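Long-range contact in UDP-N-acetylglucosamine pyrophosphorylase (Entamoeba histolytica, PDB 3OC9), which probably catalyses the formation of UDP-N-acetylglucosamine and diphosphate from UTP and N-acetyl-alpha-D-glucosamine 1-phosphate: residues 95-100 and 124-129. Sequence-based numbering, arbitrary orientation. Where two conformers were deposited one is given.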
ATOM      1  N   HIS A  95      12.874  -8.849  -4.608  1.00 20.60           N
ATOM      2  CA  HIS A  95      13.465  -7.490  -4.596  1.00 21.20           C
ATOM      3  C   HIS A  95      12.403  -6.425  -4.176  1.00 20.57           C
ATOM      4  O   HIS A  95      11.229  -6.554  -4.546  1.00 20.44           O
ATOM      5  CB  HIS A  95      14.113  -7.171  -5.972  1.00 21.66           C
ATOM      6  CG  HIS A  95      15.420  -7.888  -6.210  1.00 22.74           C
ATOM      7  ND1 HIS A  95      16.626  -7.411  -5.738  1.00 23.70           N
ATOM      8  CD2 HIS A  95      15.699  -9.067  -6.823  1.00 24.36           C
ATOM      9  CE1 HIS A  95      17.595  -8.253  -6.065  1.00 24.17           C
ATOM     10  NE2 HIS A  95      17.059  -9.276  -6.713  1.00 25.67           N
ATOM     11  N   TRP A  96      12.824  -5.408  -3.402  1.00 19.89           N
ATOM     12  CA  TRP A  96      11.945  -4.366  -2.812  1.00 19.08           C
ATOM     13  C   TRP A  96      12.459  -2.973  -3.212  1.00 19.24           C
ATOM     14  O   TRP A  96      13.591  -2.603  -2.854  1.00 19.02           O
ATOM     15  CB  TRP A  96      11.918  -4.518  -1.267  1.00 19.15           C
ATOM     16  CG  TRP A  96      11.031  -3.549  -0.462  1.00 18.51           C
ATOM     17  CD1 TRP A  96      10.107  -2.633  -0.953  1.00 19.66           C
ATOM     18  CD2 TRP A  96      10.986  -3.427   0.970  1.00 19.21           C
ATOM     19  NE1 TRP A  96       9.508  -1.958   0.107  1.00 19.51           N
ATOM     20  CE2 TRP A  96      10.026  -2.423   1.286  1.00 18.46           C
ATOM     21  CE3 TRP A  96      11.664  -4.072   2.018  1.00 20.22           C
ATOM     22  CZ2 TRP A  96       9.728  -2.050   2.612  1.00 19.21           C
ATOM     23  CZ3 TRP A  96      11.363  -3.703   3.354  1.00 21.45           C
ATOM     24  CH2 TRP A  96      10.391  -2.703   3.631  1.00 19.98           C
ATOM     25  N   PHE A  97      11.632  -2.222  -3.957  1.00 18.37           N
ATOM     26  CA  PHE A  97      11.991  -0.872  -4.451  1.00 19.60           C
ATOM     27  C   PHE A  97      11.219   0.166  -3.601  1.00 20.01           C
ATOM     28  O   PHE A  97       9.976   0.136  -3.555  1.00 19.14           O
ATOM     29  CB  PHE A  97      11.673  -0.771  -5.970  1.00 20.18           C
ATOM     30  CG  PHE A  97      12.340  -1.863  -6.794  1.00 21.74           C
ATOM     31  CD1 PHE A  97      13.703  -1.764  -7.143  1.00 21.41           C
ATOM     32  CD2 PHE A  97      11.629  -2.992  -7.198  1.00 21.97           C
ATOM     33  CE1 PHE A  97      14.345  -2.791  -7.867  1.00 22.30           C
ATOM     34  CE2 PHE A  97      12.253  -4.026  -7.937  1.00 22.77           C
ATOM     35  CZ  PHE A  97      13.624  -3.918  -8.272  1.00 21.91           C
ATOM     36  N   LEU A  98      11.964   1.061  -2.932  1.00 19.69           N
ATOM     37  CA  LEU A  98      11.379   2.015  -1.979  0.70 20.60           C
ATOM     38  C   LEU A  98      11.550   3.440  -2.476  1.00 20.88           C
ATOM     39  O   LEU A  98      12.676   3.942  -2.566  1.00 21.32           O
ATOM     40  CB  LEU A  98      12.032   1.883  -0.594  0.70 21.07           C
ATOM     41  CG  LEU A  98      11.744   0.623   0.206  0.70 23.62           C
ATOM     42  CD1 LEU A  98      12.831  -0.384  -0.082  0.70 26.07           C
ATOM     43  CD2 LEU A  98      11.688   0.957   1.708  0.70 27.26           C
ATOM     44  N   MET A  99      10.428   4.091  -2.802  1.00 20.51           N
ATOM     45  CA  MET A  99      10.473   5.478  -3.350  1.00 21.33           C
ATOM     46  C   MET A  99      10.619   6.545  -2.258  1.00 21.86           C
ATOM     47  O   MET A  99       9.822   6.593  -1.309  1.00 21.57           O
ATOM     48  CB  MET A  99       9.241   5.781  -4.231  1.00 20.19           C
ATOM     49  CG  MET A  99       9.348   7.107  -5.021  1.00 22.63           C
ATOM     50  SD  MET A  99       8.092   7.346  -6.337  1.00 27.33           S
ATOM     51  CE  MET A  99       6.620   7.581  -5.371  1.00 26.88           C
ATOM     52  N   THR A 100      11.664   7.369  -2.412  1.00 22.94           N
ATOM     53  CA  THR A 100      11.948   8.444  -1.456  0.70 23.84           C
ATOM     54  C   THR A 100      12.290   9.737  -2.223  1.00 24.37           C
ATOM     55  O   THR A 100      11.813   9.924  -3.354  1.00 24.18           O
ATOM     56  CB  THR A 100      13.022   8.044  -0.390  0.70 23.85           C
ATOM     57  OG1 THR A 100      13.171   9.098   0.571  0.70 26.77           O
ATOM     58  CG2 THR A 100      14.366   7.736  -1.023  0.70 24.43           C
ATOM     59  N   GLN A 124      18.932  -6.941  -1.830  1.00 24.06           N
ATOM     60  CA  GLN A 124      17.493  -6.889  -2.232  1.00 23.13           C
ATOM     61  C   GLN A 124      16.693  -5.629  -1.874  1.00 23.13           C
ATOM     62  O   GLN A 124      15.520  -5.540  -2.237  1.00 22.71           O
ATOM     63  CB  GLN A 124      16.739  -8.149  -1.732  1.00 23.10           C
ATOM     64  CG  GLN A 124      16.239  -8.121  -0.262  1.00 21.32           C
ATOM     65  CD  GLN A 124      15.762  -9.502   0.212  1.00 20.59           C
ATOM     66  OE1 GLN A 124      16.472 -10.203   0.954  1.00 20.20           O
ATOM     67  NE2 GLN A 124      14.569  -9.904  -0.229  1.00 22.54           N
ATOM     68  N   ILE A 125      17.311  -4.672  -1.165  1.00 22.82           N
ATOM     69  CA  ILE A 125      16.665  -3.408  -0.751  0.50 22.79           C
ATOM     70  C   ILE A 125      17.186  -2.280  -1.639  1.00 22.57           C
ATOM     71  O   ILE A 125      18.399  -2.085  -1.693  1.00 22.66           O
ATOM     72  CB  ILE A 125      17.052  -3.061   0.715  0.50 23.24           C
ATOM     73  CG1 ILE A 125      16.556  -4.140   1.672  0.50 23.85           C
ATOM     74  CG2 ILE A 125      16.526  -1.675   1.130  0.50 23.44           C
ATOM     75  CD1 ILE A 125      15.076  -4.084   1.904  0.50 22.76           C
ATOM     76  N   HIS A 126      16.289  -1.534  -2.310  1.00 21.69           N
ATOM     77  CA  HIS A 126      16.706  -0.485  -3.274  1.00 22.60           C
ATOM     78  C   HIS A 126      15.942   0.846  -3.111  1.00 22.97           C
ATOM     79  O   HIS A 126      14.834   1.002  -3.667  1.00 21.57           O
ATOM     80  CB  HIS A 126      16.549  -0.984  -4.732  1.00 22.92           C
ATOM     81  CG  HIS A 126      17.060  -2.376  -4.968  1.00 23.78           C
ATOM     82  ND1 HIS A 126      18.363  -2.637  -5.352  1.00 26.19           N
ATOM     83  CD2 HIS A 126      16.439  -3.583  -4.897  1.00 22.90           C
ATOM     84  CE1 HIS A 126      18.527  -3.943  -5.487  1.00 26.25           C
ATOM     85  NE2 HIS A 126      17.373  -4.543  -5.223  1.00 24.35           N
ATOM     86  N   CYS A 127      16.545   1.808  -2.404  1.00 22.74           N
ATOM     87  CA  CYS A 127      15.946   3.154  -2.255  1.00 23.62           C
ATOM     88  C   CYS A 127      16.250   4.014  -3.493  1.00 23.37           C
ATOM     89  O   CYS A 127      17.408   4.041  -3.973  1.00 24.09           O
ATOM     90  CB  CYS A 127      16.461   3.855  -0.969  1.00 23.50           C
ATOM     91  SG  CYS A 127      15.990   3.102   0.624  1.00 28.77           S
ATOM     92  N   PHE A 128      15.224   4.679  -4.038  1.00 23.12           N
ATOM     93  CA  PHE A 128      15.376   5.581  -5.228  1.00 22.92           C
ATOM     94  C   PHE A 128      14.601   6.914  -5.105  1.00 23.42           C
ATOM     95  O   PHE A 128      13.514   6.943  -4.535  1.00 22.17           O
ATOM     96  CB  PHE A 128      14.994   4.855  -6.533  1.00 23.45           C
ATOM     97  CG  PHE A 128      13.516   4.510  -6.655  1.00 22.33           C
ATOM     98  CD1 PHE A 128      12.957   3.415  -5.942  1.00 21.53           C
ATOM     99  CD2 PHE A 128      12.682   5.259  -7.491  1.00 22.90           C
ATOM    100  CE1 PHE A 128      11.580   3.105  -6.059  1.00 22.48           C
ATOM    101  CE2 PHE A 128      11.315   4.955  -7.621  1.00 25.21           C
ATOM    102  CZ  PHE A 128      10.758   3.870  -6.903  1.00 23.21           C
ATOM    103  N   PRO A 129      15.153   8.032  -5.651  1.00 24.32           N
ATOM    104  CA  PRO A 129      14.437   9.313  -5.466  1.00 24.66           C
ATOM    105  C   PRO A 129      13.449   9.681  -6.586  1.00 24.64           C
ATOM    106  O   PRO A 129      13.704   9.380  -7.757  1.00 24.98           O
ATOM    107  CB  PRO A 129      15.582  10.345  -5.398  1.00 25.77           C
ATOM    108  CG  PRO A 129      16.676   9.740  -6.283  1.00 25.44           C
ATOM    109  CD  PRO A 129      16.554   8.231  -6.088  1.00 24.98           C
TER
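His126 of strand 125-129 meets Phe97 and the Trp96 carbonyl with the near part of its side chain and His95 with its tip. Its CB lies 3.8 Å from Phe97 CD1. A chi1 of -45° puts CG anti to the carbonyl carbon, beside the backbone N, near Phe97 CD1 and CE1. The imidazole and the Phe97 ring have planes 23° apart but slid so far that they barely overlap; His126 CD2 approaches Phe97 CE1 to 3.7 Å and also lies near Trp96 O. At the tip, CE1 nears His95 ND1, and NE2 shares a hydrogen bond of 3.0 Å with that same ND1, which arrives in the plane of the His126 ring. Phe172 adds a further ring to this cluster. Farther along the same face, the Phe128 ring leans toward strand 95-100, with Met99 CA above one face, toward the rim, and Phe128 CZ 3.6 Å from Met99 CB. On the other face of the sheet, Ile125 CD1, in the conformer given, lies near Trp96 CE3. Five backbone hydrogen bonds, from Trp96 N to Gln124 O through to Thr100 N to Phe128 O (2.8 Å), join the parallel strands. With helix 105-114 connecting them and packing against Thr100 and Cys127, they form a beta-alpha-beta crossover in the Rossmann-like sheet of the GT-A nucleotidyltransferase fold.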